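Local coordinates for molybdopterin biosynthesis protein (Mycobacterium abscessus, PDB 3TCR) that probably binds molybdopterin and takes part in the biosynthesis of the molybdenum cofactor, at residues V84-N96 and P116-L128. Sequence-based numbering, arbitrary orientation.
Sequences VENDLSEIQNAVN and PRDVAPEATQPLL
Leu88 and Ala123 mark the place where two helices of this α/β domain come together, their CA atoms 5.0 Å apart. The axes of helix 88-96 and helix 120-124 approach to 8.7 Å and run in broadly the same direction, inclined by 55°, and the loops that lead into both helices also meet. Ala123 shows how a small residue lets helices pack closely: its CB lies against Ile91 CG2 at 3.7 Å, while Leu88 lays CG and CD1 along the Ala123 backbone, near CA and N. At the more N-terminal end, Ile91 CD1 reaches Val119 CG2 and Ala120 CA; at the other, Leu127 CD1 rests on Val95 CG1 and its CD2 on the amide of Asn96. Gln92 extends alongside Ala123, and its NE2 donates to Ala123 O (2.9 Å), with the acceptor almost in the plane of the side-chain amide; the N-H...O angle is 157°. Both segments belong to the probable molybdopterin-binding domain, in which helix 88-100 is the helix of a β-α-β crossover from strand 76-84, outermost within the chain, to strand 105-109 past strand 44-51, where Ile91 touches Val51; helix 120-124 follows strand 105-109. Where the loops meet, Asn86 turns its CB toward the 117-119 backbone, and its OD1 accepts a weak bond from Val119 N at 3.3 Å. Arg117, with CG anti to its own nitrogen (chi1 -174°) and a bend at chi2, folds back across Asn86, whose backbone O sits 3.2 Å above the centre of the guanidinium plane. Arg117 NE forms a salt bridge with Asp53, which also accepts from Asn86 N, and a water donates to Asp87 OD1 and accepts a weak bond from Arg117 NH2. Asp87, at the N-cap of helix 88-96, accepts the capping bond of Glu90 N on OD2, which also accepts from Ser89 OG.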
loop_
_atom_site.group_PDB
_atom_site.type_symbol
_atom_site.label_atom_id
_atom_site.label_comp_id
_atom_site.label_asym_id
_atom_site.label_seq_id
_atom_site.Cartn_x
_atom_site.Cartn_y
_atom_site.Cartn_z
ATOM N N VAL A 84 2.678 -19.546 19.129
ATOM C CA VAL A 84 1.430 -20.091 18.649
ATOM C C VAL A 84 1.663 -20.749 17.294
ATOM O O VAL A 84 2.664 -20.482 16.602
ATOM C CB VAL A 84 0.345 -18.985 18.449
ATOM C CG1 VAL A 84 -0.040 -18.315 19.768
ATOM C CG2 VAL A 84 0.804 -17.951 17.426
ATOM N N GLU A 85 0.716 -21.605 16.922
ATOM C CA GLU A 85 0.661 -22.214 15.608
ATOM C C GLU A 85 0.145 -21.209 14.603
ATOM O O GLU A 85 -0.387 -20.169 14.972
ATOM C CB GLU A 85 -0.309 -23.402 15.622
ATOM C CG GLU A 85 0.133 -24.557 16.507
ATOM C CD GLU A 85 -0.932 -25.660 16.674
ATOM O OE1 GLU A 85 -2.123 -25.359 16.876
ATOM O OE2 GLU A 85 -0.567 -26.833 16.647
ATOM N N ASN A 86 0.232 -21.577 13.331
ATOM C CA ASN A 86 -0.406 -20.832 12.246
ATOM C C ASN A 86 -1.863 -21.130 12.230
ATOM O O ASN A 86 -2.347 -21.911 11.402
ATOM C CB ASN A 86 0.192 -21.199 10.875
ATOM C CG ASN A 86 1.170 -20.167 10.385
ATOM O OD1 ASN A 86 0.794 -19.007 10.140
ATOM N ND2 ASN A 86 2.430 -20.536 10.331
ATOM N N ASP A 87 -2.548 -20.462 13.141
ATOM C CA ASP A 87 -3.907 -20.737 13.469
ATOM C C ASP A 87 -4.520 -19.424 13.885
ATOM O O ASP A 87 -4.128 -18.823 14.903
ATOM C CB ASP A 87 -3.976 -21.724 14.621
ATOM C CG ASP A 87 -5.397 -22.018 15.037
ATOM O OD1 ASP A 87 -5.942 -23.009 14.511
ATOM O OD2 ASP A 87 -5.980 -21.251 15.836
ATOM N N LEU A 88 -5.515 -19.016 13.111
ATOM C CA LEU A 88 -6.151 -17.736 13.267
ATOM C C LEU A 88 -6.620 -17.420 14.696
ATOM O O LEU A 88 -6.270 -16.370 15.234
ATOM C CB LEU A 88 -7.300 -17.629 12.260
ATOM C CG LEU A 88 -7.858 -16.209 12.148
ATOM C CD1 LEU A 88 -8.042 -15.844 10.668
ATOM C CD2 LEU A 88 -9.144 -16.069 13.002
ATOM N N SER A 89 -7.368 -18.327 15.316
ATOM C CA SER A 89 -7.866 -18.069 16.658
ATOM C C SER A 89 -6.771 -18.046 17.719
ATOM O O SER A 89 -6.850 -17.289 18.659
ATOM C CB SER A 89 -8.983 -19.046 17.044
ATOM O OG SER A 89 -8.440 -20.311 17.304
ATOM N N GLU A 90 -5.729 -18.847 17.562
ATOM C CA GLU A 90 -4.600 -18.784 18.502
ATOM C C GLU A 90 -3.840 -17.475 18.402
ATOM O O GLU A 90 -3.480 -16.879 19.409
ATOM C CB GLU A 90 -3.599 -19.927 18.275
ATOM C CG GLU A 90 -4.091 -21.308 18.660
ATOM C CD GLU A 90 -3.018 -22.391 18.413
ATOM O OE1 GLU A 90 -3.415 -23.541 18.114
ATOM O OE2 GLU A 90 -1.777 -22.097 18.519
ATOM N N ILE A 91 -3.564 -17.051 17.183
ATOM C CA ILE A 91 -2.913 -15.778 16.963
ATOM C C ILE A 91 -3.762 -14.631 17.533
ATOM O O ILE A 91 -3.234 -13.732 18.193
ATOM C CB ILE A 91 -2.639 -15.491 15.477
ATOM C CG1 ILE A 91 -1.750 -16.581 14.879
ATOM C CG2 ILE A 91 -1.980 -14.109 15.345
ATOM C CD1 ILE A 91 -1.682 -16.613 13.355
ATOM N N GLN A 92 -5.067 -14.664 17.283
ATOM C CA GLN A 92 -5.962 -13.621 17.785
ATOM C C GLN A 92 -5.982 -13.615 19.312
ATOM O O GLN A 92 -5.905 -12.540 19.959
ATOM C CB GLN A 92 -7.380 -13.774 17.164
ATOM C CG GLN A 92 -7.402 -13.349 15.672
ATOM C CD GLN A 92 -8.823 -13.201 15.114
ATOM O OE1 GLN A 92 -9.747 -13.758 15.661
ATOM N NE2 GLN A 92 -8.993 -12.435 14.037
ATOM N N ASN A 93 -6.024 -14.799 19.909
ATOM C CA ASN A 93 -6.029 -14.889 21.356
ATOM C C ASN A 93 -4.766 -14.251 21.941
ATOM O O ASN A 93 -4.836 -13.536 22.949
ATOM C CB ASN A 93 -6.128 -16.339 21.859
ATOM C CG ASN A 93 -7.540 -16.904 21.755
ATOM O OD1 ASN A 93 -8.515 -16.154 21.742
ATOM N ND2 ASN A 93 -7.658 -18.232 21.691
ATOM N N ALA A 94 -3.632 -14.565 21.331
ATOM C CA ALA A 94 -2.343 -14.064 21.794
ATOM C C ALA A 94 -2.322 -12.525 21.702
ATOM O O ALA A 94 -1.983 -11.844 22.665
ATOM C CB ALA A 94 -1.184 -14.697 20.982
ATOM N N VAL A 95 -2.690 -11.979 20.544
ATOM C CA VAL A 95 -2.687 -10.517 20.397
ATOM C C VAL A 95 -3.714 -9.844 21.338
ATOM O O VAL A 95 -3.404 -8.853 22.012
ATOM C CB VAL A 95 -2.935 -10.121 18.946
ATOM C CG1 VAL A 95 -3.138 -8.604 18.824
ATOM C CG2 VAL A 95 -1.781 -10.616 18.061
ATOM N N ASN A 96 -4.935 -10.372 21.376
ATOM C CA ASN A 96 -6.012 -9.786 22.198
ATOM C C ASN A 96 -5.604 -9.824 23.669
ATOM O O ASN A 96 -5.967 -8.930 24.427
ATOM C CB ASN A 96 -7.369 -10.513 22.014
ATOM C CG ASN A 96 -8.070 -10.140 20.719
ATOM O OD1 ASN A 96 -7.869 -9.063 20.219
ATOM N ND2 ASN A 96 -8.860 -11.052 20.159
ATOM N N PRO A 116 -1.199 -21.183 2.122
ATOM C CA PRO A 116 -2.462 -21.045 2.885
ATOM C C PRO A 116 -2.321 -21.117 4.406
ATOM O O PRO A 116 -3.124 -20.546 5.117
ATOM C CB PRO A 116 -3.292 -22.215 2.368
ATOM C CG PRO A 116 -2.791 -22.435 0.965
ATOM C CD PRO A 116 -1.329 -22.147 1.013
ATOM N N ARG A 117 -1.313 -21.811 4.878
ATOM C CA ARG A 117 -1.051 -21.963 6.301
ATOM C C ARG A 117 -0.637 -20.613 6.967
ATOM O O ARG A 117 -1.006 -20.350 8.114
ATOM C CB ARG A 117 -0.005 -23.092 6.488
ATOM C CG ARG A 117 0.301 -23.500 7.938
ATOM C CD ARG A 117 -0.780 -24.413 8.551
ATOM N NE ARG A 117 -0.652 -24.539 10.010
ATOM C CZ ARG A 117 -1.556 -25.078 10.834
ATOM N NH1 ARG A 117 -1.323 -25.124 12.145
ATOM N NH2 ARG A 117 -2.696 -25.579 10.368
ATOM N N ASP A 118 0.028 -19.733 6.224
ATOM C CA ASP A 118 0.405 -18.378 6.700
ATOM C C ASP A 118 -0.811 -17.450 6.925
ATOM O O ASP A 118 -1.303 -16.815 5.967
ATOM C CB ASP A 118 1.313 -17.672 5.679
ATOM C CG ASP A 118 2.657 -18.353 5.489
ATOM O OD1 ASP A 118 3.496 -18.313 6.418
ATOM O OD2 ASP A 118 2.895 -18.892 4.356
ATOM N N VAL A 119 -1.254 -17.310 8.178
ATOM C CA VAL A 119 -2.462 -16.560 8.463
ATOM C C VAL A 119 -2.301 -15.418 9.469
ATOM O O VAL A 119 -3.294 -14.862 9.892
ATOM C CB VAL A 119 -3.616 -17.493 8.895
ATOM C CG1 VAL A 119 -3.960 -18.477 7.760
ATOM C CG2 VAL A 119 -3.263 -18.234 10.175
ATOM N N ALA A 120 -1.077 -15.015 9.789
ATOM C CA ALA A 120 -0.859 -13.864 10.657
ATOM C C ALA A 120 -1.597 -12.573 10.192
ATOM O O ALA A 120 -2.263 -11.923 10.972
ATOM C CB ALA A 120 0.650 -13.594 10.834
ATOM N N PRO A 121 -1.505 -12.226 8.907
ATOM C CA PRO A 121 -2.197 -11.008 8.482
ATOM C C PRO A 121 -3.725 -11.098 8.579
ATOM O O PRO A 121 -4.378 -10.159 9.049
ATOM C CB PRO A 121 -1.744 -10.829 7.043
ATOM C CG PRO A 121 -0.508 -11.693 6.907
ATOM C CD PRO A 121 -0.771 -12.861 7.804
ATOM N N GLU A 122 -4.286 -12.217 8.139
ATOM C CA GLU A 122 -5.740 -12.469 8.262
ATOM C C GLU A 122 -6.177 -12.416 9.718
ATOM O O GLU A 122 -7.276 -11.936 10.018
ATOM C CB GLU A 122 -6.097 -13.861 7.732
ATOM C CG GLU A 122 -6.061 -14.014 6.219
ATOM C CD GLU A 122 -4.670 -14.180 5.619
ATOM O OE1 GLU A 122 -3.650 -14.219 6.327
ATOM O OE2 GLU A 122 -4.612 -14.249 4.378
ATOM N N ALA A 123 -5.324 -12.914 10.617
ATOM C CA ALA A 123 -5.654 -12.946 12.053
ATOM C C ALA A 123 -5.605 -11.539 12.649
ATOM O O ALA A 123 -6.416 -11.198 13.516
ATOM C CB ALA A 123 -4.737 -13.876 12.836
ATOM N N THR A 124 -4.645 -10.744 12.170
ATOM C CA THR A 124 -4.371 -9.407 12.705
ATOM C C THR A 124 -5.334 -8.310 12.236
ATOM O O THR A 124 -5.835 -7.552 13.054
ATOM C CB THR A 124 -2.904 -9.017 12.423
ATOM O OG1 THR A 124 -2.069 -10.020 13.005
ATOM C CG2 THR A 124 -2.521 -7.618 13.017
ATOM N N GLN A 125 -5.541 -8.210 10.932
ATOM C CA GLN A 125 -6.345 -7.144 10.315
ATOM C C GLN A 125 -7.700 -6.889 11.012
ATOM O O GLN A 125 -8.013 -5.727 11.317
ATOM C CB GLN A 125 -6.548 -7.406 8.811
ATOM C CG GLN A 125 -7.285 -6.288 8.035
ATOM C CD GLN A 125 -6.451 -5.020 7.895
ATOM O OE1 GLN A 125 -5.216 -5.090 7.819
ATOM N NE2 GLN A 125 -7.118 -3.850 7.883
ATOM N N PRO A 126 -8.483 -7.944 11.316
ATOM C CA PRO A 126 -9.796 -7.651 11.957
ATOM C C PRO A 126 -9.731 -7.078 13.360
ATOM O O PRO A 126 -10.750 -6.576 13.869
ATOM C CB PRO A 126 -10.530 -9.015 11.978
ATOM C CG PRO A 126 -9.726 -9.921 11.070
ATOM C CD PRO A 126 -8.320 -9.356 10.970
ATOM N N LEU A 127 -8.578 -7.158 13.996
ATOM C CA LEU A 127 -8.395 -6.604 15.352
ATOM C C LEU A 127 -8.006 -5.129 15.347
ATOM O O LEU A 127 -7.934 -4.493 16.415
ATOM C CB LEU A 127 -7.290 -7.382 16.095
ATOM C CG LEU A 127 -7.393 -8.909 16.105
ATOM C CD1 LEU A 127 -6.197 -9.458 16.868
ATOM C CD2 LEU A 127 -8.727 -9.318 16.726
ATOM N N LEU A 128 -7.672 -4.603 14.169
ATOM C CA LEU A 128 -7.117 -3.251 14.089
ATOM C C LEU A 128 -8.230 -2.212 14.115
ATOM O O LEU A 128 -9.140 -2.309 13.319
ATOM C CB LEU A 128 -6.276 -3.108 12.819
ATOM C CG LEU A 128 -5.050 -4.032 12.711
ATOM C CD1 LEU A 128 -4.239 -3.784 11.427
ATOM C CD2 LEU A 128 -4.155 -3.921 13.942
HETATM O O HOH W 1 -5.337 -24.700 12.231
#